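Local coordinates for protein AAR187Cp (Eremothecium gossypii, PDB 3ZIL) that probably regulates the establishment of sister-chromatid cohesion by acting on cohesin, the part described here being its all-helical Wap1 domain, at residues I27-S32 with W69-Q74; H38-M43 with K81-L86; S254-V259 with E299-F304; L284-V289 with F326-A331; T186-L191 with E225-C230. One frame throughout, in Å; residues are numbered along the deposited sequence.

Interaction 1: residues I27-S32 with W69-Q74; sequences ILSDNS and WEWCFQ
Leu28 and Asn31 lie against opposite faces of the Trp71 indole. Leu28 CA sits 3.8 Å from the centroid of the five-membered ring, a CH-pi contact only 13° off the ring normal. On the same face, nearer the rim, Leu28 CD2 is 3.6 Å from Trp71 CE3. CG of Trp71 is anti to the backbone N (chi1 -176°), which starts the indole off toward the loop. At the ring edge, Trp71 NE1 gives a nearly straight hydrogen bond of 2.7 Å to Ser29 O. The acceptor lies in the ring plane, while the donor stands above the carbonyl plane. Asn31 crosses the indole at about a right angle, with its amide turned 34° from the ring. Its ND2 is held twice: in the amide plane by Gln74 OE1 at 2.6 Å, and by a more bent bond to Trp71 O at 3.2 Å. A water also joins Asn31 N to Gln74 OE1. An inverse gamma turn centred on Leu28 leads the chain out of helix 20-27. The loop then runs beside the end of helix 54-72. Arg39 of helix 36-52 adds a cation-pi contact with Trp71, and Asn42 of that helix takes Ser29 OG.

Interaction 2: residues H38-M43 with K81-L86; sequences HRRNNM and KVTSLL
Arg40 packs with the aliphatic part of its chain on Thr83 and Val82. Arg40 CG is anti to the backbone N (chi1 -179°) and lies 3.5 Å from Thr83 OG1. One carbon further on, Arg40 CD meets Val82 CG1 at 3.9 Å. The chain then bends at chi3, and the placing of the guanidinium beyond is doubtful. An alanine in place of Arg40 would remove CG and CD, and would probably leave Val82 CG1 without its neighbour and open a gap beside Thr83 OG1, with CB still near that oxygen. Met43 and Leu86 form the apolar pair. Met43 SD rests 3.7 Å from Leu86 CB, and Met43 CG is 4.0 Å from Leu86 CD1. Helices 36-52 and 81-93 run side by side in nearly the same direction, with their segments at 32° and their axes 10.0 Å apart. Helix 54-72 joins them in the chain, an order consistent with a helical-repeat fold. Contacts with backbone oxygens come third. Leu86 CD1 lies 3.7 Å from Arg40 O, and Met43 SD lies 3.9 Å from Thr83 O. No hydrogen bond joins the two segments. Helix 129-141 also packs on these residues, with Tyr135 on Val82 and Leu138 on Leu86.

Interaction 3: residues S254-V259 with E299-F304; sequences SLAMSV and EELTNF
Ala256 CB meets three residues of 299-304. It lies 3.8 Å from Glu300 O, 3.9 Å from Leu301 CD1 and 3.8 Å from Phe304 CE1. The same ring carbon, Phe304 CE1, is 3.7 Å from Ala256 O, which sits at the ring edge in its plane. Val259 CG1 reaches Phe304 CZ at 3.6 Å, the two side chains crossing at about a right angle. On the outer side, Met257 CE lies 3.3 Å from Glu300 OE2. Glu300 is bent at chi2 (92°), and its CG also touches that methyl. An alanine in place of Glu300 would probably leave the Met257 methyl without its neighbour and Arg253 without a long, weak ion-pair partner. In the second shell, Leu301 CD1 covers a face of the Phe304 ring, offset toward the rim. Phe304 also stacks with Phe326 and touches Val329 and Tyr330, all on helix 321-336. Leu301 reaches Val289 of helix 272-289. The small Ala256 lets the backbones come close, with its CA 5.3 Å from that of Leu301. The short, weakly bonded turn 299-302 and the start of helix 304-313 pack on helix 248-261, helix-on-helix packing within the all-helical Wap1 domain.

Interaction 4: residues L284-V289 with F326-A331; sequences LLLNIV and FLLVYA
Val329 and Leu286 meet where two nearly parallel helices lie closest, in the side-by-side helix packing of the helical Wap1 domain. The segments of helices 272-289 and 321-336 run at 24°, with their axes 9.7 Å apart. Val329 presents both methyls to the other helix. CG1 is anti to the backbone N (chi1 162°) and lies 4.0 Å from Leu285 CB. More distantly, it faces Val289 CG2 at 4.4 Å. The other branch, Val329 CG2, sits 3.9 Å from Leu286 CB. Beside this pair, Leu286 and Leu328 cross at about a right angle. Leu286 CD1 touches Leu328 CG at 3.8 Å, and Leu286 CD2 meets Leu328 CD2 at 4.0 Å. All these residues are buried, and no hydrogen bond joins the segments. The contact therefore rests on shape and on the exclusion of water. It lies among several other helices. Leu285 touches Leu255 of helix 248-261, and Leu284 packs on helix 225-235. Val329 reaches Phe304, at the start of helix 304-313. On the side of Leu286 and Leu328 comes helix 365-375, which brings Arg370 to the first and Ile367 and Ile371 to the second.

Interaction 5: residues T186-L191 with E225-C230; sequences TACSLL and EGVLKC
Cys188 and Cys230 both turn SG anti to their own carbonyl carbons, with chi1 of -73° and -61°, and each sulfur comes to lie against the opposite helix. Cys188 SG rests on the backbone, 3.6 Å from Gly226 C, and touches Val227 CG2 at 3.9 Å. Cys230 SG comes within 3.2 Å of Cys188 O. The same sulfur also meets Cys188 CB and the Leu191 methyl CD2, the latter at 3.9 Å from Cys230 SG. Gly226 CA is 5.3 Å from Cys188 CA. The lack of a side chain at Gly226 probably allows this approach, since a CB there would stand only 3.0 Å from Cys188 CB. Helices 185-193 and 225-235 thus run nearly parallel here, at 15°, with axes 8.7 Å apart. They meet close to the middle of the elongated Wap1 domain. Helix 168-178 covers one side, with Ile176 on Cys188 and Leu172 on Leu191. Helix 272-289 packs on the far side through Leu228. The two sulfurs are 4.4 Å apart, Cys188 SG to Cys230 SG, so no disulfide links the helices. The sulfurs fill the narrow space between the two helices, and close fit carries the join.

From the N terminus, interaction 1 closes a loop from 27-32 to 69-74. Interaction 2 opens inside it and closes beyond it, so the two cross. They touch, through Arg39 and Asn42, and together tie helices 36-52, 54-72 and 81-93 at one end of the domain. Interaction 5 follows in series, close to the chain's centre, and joins helices 185-193 and 225-235. Interactions 3 and 4 come next and cross each other, binding helices 248-261, 272-289 and 321-336 with the short 299-302. Their centres are 11 Å apart. Leu228 links interaction 5 to both, through Leu255 and Leu284. Interactions 1 and 3 lie about 58 Å apart, centre to centre.

Interaction 1: residues I27-S32 with W69-Q74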
# COMPACT_ATOMS: atom_id res chain seq x y z
N ILE A 27 3.09 -7.21 38.88
CA ILE A 27 3.07 -6.20 37.82
C ILE A 27 1.68 -6.18 37.16
O ILE A 27 1.21 -5.12 36.68
CB ILE A 27 4.15 -6.48 36.75
CG1 ILE A 27 4.73 -5.17 36.24
CG2 ILE A 27 3.60 -7.29 35.60
CD1 ILE A 27 5.54 -4.47 37.31
N LEU A 28 1.00 -7.30 37.19
CA LEU A 28 -0.33 -7.34 36.54
C LEU A 28 -1.40 -6.88 37.52
O LEU A 28 -2.37 -7.61 37.83
CB LEU A 28 -0.65 -8.71 35.91
CG LEU A 28 0.37 -9.27 34.88
CD1 LEU A 28 0.07 -10.74 34.58
CD2 LEU A 28 0.49 -8.43 33.58
N SER A 29 -1.29 -5.63 37.96
CA SER A 29 -2.21 -5.09 39.00
C SER A 29 -3.59 -4.81 38.36
O SER A 29 -3.66 -4.26 37.28
CB SER A 29 -1.64 -3.78 39.57
OG SER A 29 -1.28 -2.93 38.48
N ASP A 30 -4.65 -5.20 39.03
CA ASP A 30 -6.07 -4.86 38.67
C ASP A 30 -6.30 -3.45 38.11
O ASP A 30 -6.28 -2.46 38.88
CB ASP A 30 -6.96 -5.07 39.94
CG ASP A 30 -8.45 -5.15 39.62
OD1 ASP A 30 -8.92 -4.52 38.62
OD2 ASP A 30 -9.14 -5.83 40.40
N ASN A 31 -6.50 -3.34 36.78
CA ASN A 31 -6.62 -2.05 36.09
C ASN A 31 -7.82 -1.25 36.58
O ASN A 31 -7.82 -0.05 36.46
CB ASN A 31 -6.70 -2.23 34.54
CG ASN A 31 -5.38 -2.79 33.93
OD1 ASN A 31 -4.31 -2.28 34.24
ND2 ASN A 31 -5.47 -3.82 33.08
N SER A 32 -8.79 -1.90 37.22
CA SER A 32 -10.00 -1.19 37.69
C SER A 32 -9.73 -0.58 39.09
O SER A 32 -10.52 0.25 39.60
CB SER A 32 -11.23 -2.12 37.71
OG SER A 32 -11.05 -3.10 38.70
N TRP A 69 -1.84 -10.80 28.19
CA TRP A 69 -2.43 -10.13 27.03
C TRP A 69 -3.66 -9.39 27.45
O TRP A 69 -3.84 -8.26 27.06
CB TRP A 69 -2.79 -11.15 25.95
CG TRP A 69 -3.19 -10.55 24.59
CD1 TRP A 69 -4.48 -10.18 24.13
CD2 TRP A 69 -2.28 -10.22 23.48
NE1 TRP A 69 -4.43 -9.66 22.85
CE2 TRP A 69 -3.12 -9.71 22.38
CE3 TRP A 69 -0.90 -10.36 23.27
CZ2 TRP A 69 -2.58 -9.35 21.16
CZ3 TRP A 69 -0.36 -10.02 22.02
CH2 TRP A 69 -1.18 -9.51 21.00
N GLU A 70 -4.55 -10.05 28.22
CA GLU A 70 -5.82 -9.38 28.60
C GLU A 70 -5.52 -8.19 29.52
O GLU A 70 -6.23 -7.17 29.47
CB GLU A 70 -6.81 -10.35 29.25
CG GLU A 70 -7.38 -11.34 28.24
CD GLU A 70 -8.47 -12.28 28.82
OE1 GLU A 70 -8.71 -12.31 30.04
OE2 GLU A 70 -9.08 -13.02 28.01
N TRP A 71 -4.48 -8.33 30.33
CA TRP A 71 -4.03 -7.22 31.16
C TRP A 71 -3.50 -6.08 30.31
O TRP A 71 -3.99 -4.94 30.47
CB TRP A 71 -2.99 -7.66 32.24
CG TRP A 71 -2.62 -6.51 33.14
CD1 TRP A 71 -3.27 -6.10 34.29
CD2 TRP A 71 -1.56 -5.52 32.93
NE1 TRP A 71 -2.65 -4.99 34.85
CE2 TRP A 71 -1.60 -4.61 34.08
CE3 TRP A 71 -0.52 -5.37 31.97
CZ2 TRP A 71 -0.73 -3.54 34.21
CZ3 TRP A 71 0.35 -4.30 32.12
CH2 TRP A 71 0.26 -3.40 33.21
N CYS A 72 -2.59 -6.34 29.36
CA CYS A 72 -2.06 -5.25 28.54
C CYS A 72 -3.17 -4.57 27.73
O CYS A 72 -3.13 -3.37 27.53
CB CYS A 72 -0.93 -5.69 27.57
SG CYS A 72 0.55 -6.33 28.46
N PHE A 73 -4.14 -5.32 27.23
CA PHE A 73 -5.06 -4.73 26.21
C PHE A 73 -6.42 -4.51 26.77
O PHE A 73 -7.35 -4.34 26.04
CB PHE A 73 -5.10 -5.54 24.91
CG PHE A 73 -3.76 -5.59 24.23
CD1 PHE A 73 -3.30 -4.48 23.55
CD2 PHE A 73 -2.92 -6.71 24.34
CE1 PHE A 73 -2.03 -4.51 22.93
CE2 PHE A 73 -1.67 -6.74 23.74
CZ PHE A 73 -1.21 -5.61 23.05
N GLN A 74 -6.51 -4.49 28.10
CA GLN A 74 -7.85 -4.30 28.76
C GLN A 74 -8.47 -2.93 28.37
O GLN A 74 -9.68 -2.81 28.14
CB GLN A 74 -7.73 -4.44 30.31
CG GLN A 74 -9.10 -4.64 30.94
CD GLN A 74 -9.10 -4.60 32.46
OE1 GLN A 74 -8.05 -4.39 33.09
NE2 GLN A 74 -10.27 -4.84 33.07
O HOH W 1 -6.97 -6.01 35.40

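Interaction 2: residues H38-M43 with K81-L86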
# COMPACT_ATOMS: atom_id res chain seq x y z
N HIS A 38 -0.13 4.73 36.97
CA HIS A 38 0.38 3.56 37.64
C HIS A 38 0.32 2.40 36.68
O HIS A 38 1.27 1.61 36.56
CB HIS A 38 -0.43 3.26 38.91
CG HIS A 38 0.09 2.06 39.72
ND1 HIS A 38 1.04 2.19 40.69
CD2 HIS A 38 -0.26 0.70 39.69
CE1 HIS A 38 1.29 0.97 41.25
NE2 HIS A 38 0.49 0.07 40.65
N ARG A 39 -0.82 2.23 36.02
CA ARG A 39 -0.95 1.19 34.97
C ARG A 39 0.19 1.35 33.97
O ARG A 39 0.98 0.39 33.69
CB ARG A 39 -2.31 1.28 34.29
CG ARG A 39 -2.47 0.40 33.03
CD ARG A 39 -3.94 0.40 32.52
NE ARG A 39 -4.15 0.01 31.11
CZ ARG A 39 -4.03 -1.20 30.58
NH1 ARG A 39 -3.57 -2.27 31.29
NH2 ARG A 39 -4.31 -1.35 29.27
N ARG A 40 0.27 2.56 33.42
CA ARG A 40 1.34 2.86 32.44
C ARG A 40 2.74 2.47 32.98
O ARG A 40 3.59 1.99 32.20
CB ARG A 40 1.33 4.32 32.04
CG ARG A 40 2.41 4.62 31.03
CD ARG A 40 2.45 6.07 30.62
NE ARG A 40 3.01 7.10 31.50
CZ ARG A 40 3.80 6.94 32.53
NH1 ARG A 40 4.20 5.73 32.88
NH2 ARG A 40 4.22 8.01 33.21
N ASN A 41 2.96 2.74 34.27
CA ASN A 41 4.27 2.51 34.87
C ASN A 41 4.58 1.03 35.04
O ASN A 41 5.72 0.59 34.76
CB ASN A 41 4.40 3.29 36.20
CG ASN A 41 4.64 4.81 35.95
OD1 ASN A 41 4.64 5.28 34.81
ND2 ASN A 41 4.81 5.55 37.00
N ASN A 42 3.57 0.25 35.45
CA ASN A 42 3.75 -1.19 35.50
C ASN A 42 3.99 -1.69 34.07
O ASN A 42 4.80 -2.59 33.88
CB ASN A 42 2.53 -1.92 36.10
CG ASN A 42 2.42 -1.71 37.63
OD1 ASN A 42 1.47 -2.10 38.24
ND2 ASN A 42 3.40 -1.12 38.21
N MET A 43 3.26 -1.15 33.10
CA MET A 43 3.42 -1.72 31.69
C MET A 43 4.85 -1.42 31.21
O MET A 43 5.53 -2.25 30.53
CB MET A 43 2.33 -1.15 30.72
CG MET A 43 2.41 -1.79 29.28
SD MET A 43 0.99 -1.03 28.38
CE MET A 43 -0.46 -1.74 29.16
N LYS A 81 -0.53 8.17 24.17
CA LYS A 81 0.50 7.75 23.19
C LYS A 81 1.54 6.82 23.79
O LYS A 81 1.98 5.89 23.10
CB LYS A 81 1.16 8.93 22.54
CG LYS A 81 0.25 9.83 21.72
CD LYS A 81 -0.04 9.10 20.41
CE LYS A 81 -0.97 9.90 19.54
NZ LYS A 81 -1.67 8.93 18.69
N VAL A 82 1.94 7.03 25.06
CA VAL A 82 3.04 6.27 25.60
C VAL A 82 2.55 4.85 25.90
O VAL A 82 3.19 3.88 25.53
CB VAL A 82 3.73 6.92 26.86
CG1 VAL A 82 4.68 5.89 27.48
CG2 VAL A 82 4.47 8.18 26.49
N THR A 83 1.34 4.74 26.43
CA THR A 83 0.75 3.45 26.72
C THR A 83 0.57 2.67 25.41
O THR A 83 0.87 1.47 25.35
CB THR A 83 -0.57 3.66 27.46
OG1 THR A 83 -0.26 4.22 28.75
CG2 THR A 83 -1.32 2.38 27.68
N SER A 84 0.09 3.37 24.40
CA SER A 84 -0.15 2.77 23.04
C SER A 84 1.12 2.20 22.38
O SER A 84 1.12 1.10 21.77
CB SER A 84 -0.79 3.89 22.21
OG SER A 84 -2.14 3.99 22.60
N LEU A 85 2.22 2.94 22.53
CA LEU A 85 3.53 2.48 22.16
C LEU A 85 3.98 1.19 22.87
O LEU A 85 4.47 0.25 22.23
CB LEU A 85 4.56 3.55 22.37
CG LEU A 85 5.90 3.17 21.68
CD1 LEU A 85 5.78 3.04 20.15
CD2 LEU A 85 7.02 4.16 22.06
N LEU A 86 3.85 1.17 24.20
CA LEU A 86 4.14 -0.01 24.97
C LEU A 86 3.28 -1.18 24.50
O LEU A 86 3.74 -2.31 24.47
CB LEU A 86 3.84 0.28 26.47
CG LEU A 86 4.58 1.46 27.09
CD1 LEU A 86 4.23 1.75 28.58
CD2 LEU A 86 6.08 1.30 26.87

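Interaction 3: residues S254-V259 with E299-F304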
# COMPACT_ATOMS: atom_id res chain seq x y z
N SER A 254 1.73 13.32 -16.50
CA SER A 254 2.82 12.87 -15.64
C SER A 254 3.29 11.49 -16.00
O SER A 254 4.52 11.27 -16.16
CB SER A 254 2.42 12.92 -14.17
OG SER A 254 2.08 14.26 -13.92
N LEU A 255 2.35 10.56 -16.11
CA LEU A 255 2.72 9.19 -16.43
C LEU A 255 3.33 9.13 -17.84
O LEU A 255 4.37 8.41 -18.03
CB LEU A 255 1.51 8.22 -16.34
CG LEU A 255 1.03 8.00 -14.89
CD1 LEU A 255 -0.38 7.35 -14.92
CD2 LEU A 255 2.02 7.13 -14.14
N ALA A 256 2.71 9.85 -18.81
CA ALA A 256 3.26 9.74 -20.18
C ALA A 256 4.72 10.38 -20.26
O ALA A 256 5.56 9.95 -21.05
CB ALA A 256 2.30 10.30 -21.21
N MET A 257 5.05 11.30 -19.37
CA MET A 257 6.34 11.93 -19.50
C MET A 257 7.38 11.04 -18.86
O MET A 257 8.43 10.77 -19.45
CB MET A 257 6.35 13.32 -18.88
CG MET A 257 5.86 14.35 -19.89
SD MET A 257 5.16 15.74 -18.99
CE MET A 257 5.32 17.06 -20.20
N SER A 258 7.05 10.56 -17.68
CA SER A 258 7.79 9.48 -17.10
C SER A 258 8.10 8.26 -18.04
O SER A 258 9.27 7.80 -18.20
CB SER A 258 7.14 9.04 -15.83
OG SER A 258 7.92 7.99 -15.38
N VAL A 259 7.09 7.75 -18.72
CA VAL A 259 7.37 6.67 -19.66
C VAL A 259 8.33 7.15 -20.75
O VAL A 259 9.33 6.46 -21.07
CB VAL A 259 6.06 6.10 -20.23
CG1 VAL A 259 6.31 5.19 -21.45
CG2 VAL A 259 5.29 5.38 -19.13
N GLU A 299 -2.84 15.27 -24.96
CA GLU A 299 -1.74 15.49 -25.92
C GLU A 299 -0.39 14.81 -25.63
O GLU A 299 0.20 14.27 -26.56
CB GLU A 299 -1.54 16.99 -26.22
CG GLU A 299 -0.17 17.53 -25.82
CD GLU A 299 -0.03 19.02 -26.06
OE1 GLU A 299 -0.73 19.58 -26.93
OE2 GLU A 299 0.81 19.63 -25.36
N GLU A 300 0.13 14.82 -24.40
CA GLU A 300 1.46 14.17 -24.18
C GLU A 300 1.45 12.66 -24.40
O GLU A 300 2.49 12.08 -24.61
CB GLU A 300 2.10 14.42 -22.76
CG GLU A 300 2.78 15.77 -22.58
CD GLU A 300 1.81 16.81 -22.01
OE1 GLU A 300 0.59 16.80 -22.35
OE2 GLU A 300 2.27 17.62 -21.19
N LEU A 301 0.28 12.02 -24.29
CA LEU A 301 0.24 10.58 -24.47
C LEU A 301 0.42 10.29 -25.97
O LEU A 301 0.98 9.25 -26.36
CB LEU A 301 -1.06 9.97 -23.88
CG LEU A 301 -1.19 8.45 -23.84
CD1 LEU A 301 -0.05 7.79 -23.10
CD2 LEU A 301 -2.54 8.09 -23.21
N THR A 302 -0.01 11.24 -26.80
CA THR A 302 0.16 11.08 -28.24
C THR A 302 1.63 11.24 -28.66
O THR A 302 2.00 10.84 -29.76
CB THR A 302 -0.70 12.04 -29.05
OG1 THR A 302 -0.09 13.33 -29.01
CG2 THR A 302 -2.14 12.12 -28.53
N ASN A 303 2.48 11.78 -27.80
CA ASN A 303 3.91 11.77 -28.07
C ASN A 303 4.50 10.41 -27.91
O ASN A 303 5.70 10.24 -28.10
CB ASN A 303 4.65 12.64 -27.11
CG ASN A 303 4.35 14.07 -27.31
OD1 ASN A 303 3.94 14.49 -28.38
ND2 ASN A 303 4.51 14.84 -26.25
N PHE A 304 3.67 9.45 -27.50
CA PHE A 304 4.06 8.03 -27.59
C PHE A 304 4.19 7.70 -29.11
O PHE A 304 4.83 6.68 -29.48
CB PHE A 304 2.99 7.09 -26.97
CG PHE A 304 3.08 6.87 -25.45
CD1 PHE A 304 3.77 7.72 -24.61
CD2 PHE A 304 2.38 5.77 -24.87
CE1 PHE A 304 3.79 7.49 -23.23
CE2 PHE A 304 2.42 5.52 -23.49
CZ PHE A 304 3.12 6.39 -22.67

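Interaction 4: residues L284-V289 with F326-A331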
# COMPACT_ATOMS: atom_id res chain seq x y z
N LEU A 284 -1.08 1.47 -15.17
CA LEU A 284 -1.97 2.54 -14.65
C LEU A 284 -2.56 3.38 -15.82
O LEU A 284 -3.76 3.64 -15.85
CB LEU A 284 -1.27 3.39 -13.58
CG LEU A 284 -2.04 4.61 -13.13
CD1 LEU A 284 -3.37 4.16 -12.50
CD2 LEU A 284 -1.23 5.42 -12.15
N LEU A 285 -1.70 3.81 -16.77
CA LEU A 285 -2.20 4.35 -18.02
C LEU A 285 -3.38 3.54 -18.63
O LEU A 285 -4.42 4.13 -18.99
CB LEU A 285 -1.10 4.53 -19.05
CG LEU A 285 -0.23 5.75 -18.67
CD1 LEU A 285 1.10 5.75 -19.41
CD2 LEU A 285 -1.05 7.01 -18.94
N LEU A 286 -3.18 2.24 -18.77
CA LEU A 286 -4.17 1.34 -19.38
C LEU A 286 -5.53 1.41 -18.67
O LEU A 286 -6.59 1.50 -19.33
CB LEU A 286 -3.64 -0.11 -19.44
CG LEU A 286 -4.59 -1.13 -20.15
CD1 LEU A 286 -4.71 -0.80 -21.64
CD2 LEU A 286 -4.08 -2.58 -19.99
N ASN A 287 -5.47 1.37 -17.33
CA ASN A 287 -6.63 1.50 -16.50
C ASN A 287 -7.37 2.80 -16.83
O ASN A 287 -8.58 2.82 -16.96
CB ASN A 287 -6.28 1.40 -15.00
CG ASN A 287 -6.76 0.06 -14.39
OD1 ASN A 287 -7.13 -0.88 -15.15
ND2 ASN A 287 -6.73 -0.05 -13.05
N ILE A 288 -6.63 3.87 -17.06
CA ILE A 288 -7.30 5.18 -17.26
C ILE A 288 -7.71 5.29 -18.73
O ILE A 288 -8.88 5.63 -19.03
CB ILE A 288 -6.33 6.36 -16.91
CG1 ILE A 288 -5.96 6.34 -15.41
CG2 ILE A 288 -6.92 7.75 -17.26
CD1 ILE A 288 -4.69 7.11 -15.10
N VAL A 289 -6.76 5.01 -19.66
CA VAL A 289 -7.06 5.32 -21.05
C VAL A 289 -8.06 4.40 -21.75
O VAL A 289 -8.67 4.87 -22.73
CB VAL A 289 -5.83 5.43 -21.95
CG1 VAL A 289 -4.89 6.49 -21.38
CG2 VAL A 289 -5.20 4.06 -22.17
N PHE A 326 3.15 -1.25 -24.03
CA PHE A 326 3.27 0.10 -24.55
C PHE A 326 2.41 0.28 -25.78
O PHE A 326 1.79 1.33 -25.97
CB PHE A 326 4.74 0.43 -24.86
CG PHE A 326 4.94 1.78 -25.47
CD1 PHE A 326 5.13 2.87 -24.68
CD2 PHE A 326 4.89 1.95 -26.85
CE1 PHE A 326 5.28 4.13 -25.23
CE2 PHE A 326 4.99 3.21 -27.41
CZ PHE A 326 5.21 4.31 -26.60
N LEU A 327 2.41 -0.73 -26.66
CA LEU A 327 1.70 -0.63 -27.94
C LEU A 327 0.19 -0.62 -27.72
O LEU A 327 -0.55 0.04 -28.44
CB LEU A 327 2.06 -1.83 -28.81
CG LEU A 327 3.50 -1.84 -29.35
CD1 LEU A 327 3.80 -3.07 -30.22
CD2 LEU A 327 3.83 -0.59 -30.13
N LEU A 328 -0.27 -1.43 -26.77
CA LEU A 328 -1.68 -1.44 -26.42
C LEU A 328 -2.09 -0.05 -25.91
O LEU A 328 -3.14 0.47 -26.31
CB LEU A 328 -1.96 -2.54 -25.37
CG LEU A 328 -3.35 -2.58 -24.74
CD1 LEU A 328 -4.44 -2.65 -25.78
CD2 LEU A 328 -3.46 -3.76 -23.76
N VAL A 329 -1.28 0.52 -25.02
CA VAL A 329 -1.67 1.79 -24.43
C VAL A 329 -1.65 2.84 -25.58
O VAL A 329 -2.59 3.63 -25.72
CB VAL A 329 -0.75 2.21 -23.25
CG1 VAL A 329 -0.88 3.71 -22.97
CG2 VAL A 329 -1.00 1.32 -22.00
N TYR A 330 -0.61 2.79 -26.41
CA TYR A 330 -0.54 3.61 -27.63
C TYR A 330 -1.79 3.50 -28.57
O TYR A 330 -2.32 4.50 -29.02
CB TYR A 330 0.75 3.32 -28.41
CG TYR A 330 0.78 4.18 -29.66
CD1 TYR A 330 0.83 5.58 -29.57
CD2 TYR A 330 0.71 3.60 -30.92
CE1 TYR A 330 0.80 6.36 -30.71
CE2 TYR A 330 0.70 4.37 -32.06
CZ TYR A 330 0.74 5.74 -31.94
OH TYR A 330 0.73 6.49 -33.09
N ALA A 331 -2.24 2.30 -28.86
CA ALA A 331 -3.41 2.08 -29.72
C ALA A 331 -4.61 2.84 -29.15
O ALA A 331 -5.38 3.45 -29.92
CB ALA A 331 -3.71 0.60 -29.81

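Interaction 5: residues T186-L191 with E225-C230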
# COMPACT_ATOMS: atom_id res chain seq x y z
N THR A 186 4.81 -0.14 3.66
CA THR A 186 3.83 -0.63 4.56
C THR A 186 2.51 0.12 4.48
O THR A 186 1.48 -0.55 4.37
CB THR A 186 4.32 -0.63 6.01
OG1 THR A 186 5.56 -1.40 6.08
CG2 THR A 186 3.32 -1.31 6.87
N ALA A 187 2.53 1.47 4.50
CA ALA A 187 1.27 2.22 4.35
C ALA A 187 0.57 1.83 3.05
O ALA A 187 -0.64 1.50 3.03
CB ALA A 187 1.51 3.75 4.46
N CYS A 188 1.32 1.80 1.98
CA CYS A 188 0.73 1.48 0.67
C CYS A 188 0.14 0.08 0.63
O CYS A 188 -0.92 -0.15 0.02
CB CYS A 188 1.77 1.60 -0.43
SG CYS A 188 2.19 3.30 -0.79
N SER A 189 0.92 -0.88 1.12
CA SER A 189 0.40 -2.25 1.18
C SER A 189 -0.90 -2.36 2.00
O SER A 189 -1.83 -2.94 1.55
CB SER A 189 1.47 -3.21 1.74
OG SER A 189 0.77 -4.39 2.12
N LEU A 190 -0.98 -1.76 3.20
CA LEU A 190 -2.22 -1.76 3.91
C LEU A 190 -3.41 -1.03 3.18
O LEU A 190 -4.55 -1.47 3.23
CB LEU A 190 -1.95 -1.00 5.24
CG LEU A 190 -1.08 -1.63 6.26
CD1 LEU A 190 -0.71 -0.59 7.30
CD2 LEU A 190 -1.74 -2.94 6.81
N LEU A 191 -3.13 0.10 2.54
CA LEU A 191 -4.08 0.79 1.70
C LEU A 191 -4.60 -0.18 0.60
O LEU A 191 -5.80 -0.38 0.46
CB LEU A 191 -3.45 2.05 1.10
CG LEU A 191 -4.42 3.10 0.42
CD1 LEU A 191 -3.59 4.41 0.21
CD2 LEU A 191 -5.06 2.57 -0.88
N GLU A 225 6.74 2.26 -6.51
CA GLU A 225 5.93 1.09 -6.86
C GLU A 225 4.69 0.94 -5.96
O GLU A 225 3.62 0.56 -6.45
CB GLU A 225 6.75 -0.21 -6.81
CG GLU A 225 7.81 -0.25 -7.86
CD GLU A 225 8.58 -1.58 -7.80
OE1 GLU A 225 8.15 -2.53 -7.09
OE2 GLU A 225 9.62 -1.69 -8.48
N GLY A 226 4.87 1.15 -4.65
CA GLY A 226 3.71 1.05 -3.70
C GLY A 226 2.53 1.95 -4.09
O GLY A 226 1.33 1.51 -4.17
N VAL A 227 2.86 3.21 -4.41
CA VAL A 227 1.83 4.16 -4.75
C VAL A 227 1.17 3.80 -6.07
O VAL A 227 -0.07 3.84 -6.19
CB VAL A 227 2.44 5.61 -4.87
CG1 VAL A 227 1.31 6.49 -5.41
CG2 VAL A 227 2.91 6.12 -3.46
N LEU A 228 1.96 3.36 -7.05
CA LEU A 228 1.38 2.99 -8.32
C LEU A 228 0.42 1.81 -8.15
O LEU A 228 -0.60 1.80 -8.82
CB LEU A 228 2.48 2.62 -9.37
CG LEU A 228 3.29 3.85 -9.89
CD1 LEU A 228 4.65 3.41 -10.46
CD2 LEU A 228 2.53 4.69 -10.86
N LYS A 229 0.79 0.79 -7.35
CA LYS A 229 -0.13 -0.31 -7.15
C LYS A 229 -1.41 0.14 -6.49
O LYS A 229 -2.48 -0.34 -6.88
CB LYS A 229 0.49 -1.44 -6.31
CG LYS A 229 1.64 -2.13 -7.09
CD LYS A 229 2.39 -3.08 -6.13
CE LYS A 229 3.75 -3.50 -6.69
NZ LYS A 229 4.11 -4.89 -6.30
N CYS A 230 -1.32 1.05 -5.50
CA CYS A 230 -2.60 1.56 -5.01
C CYS A 230 -3.40 2.21 -6.12
O CYS A 230 -4.63 1.96 -6.22
CB CYS A 230 -2.40 2.56 -3.86
SG CYS A 230 -1.55 1.74 -2.45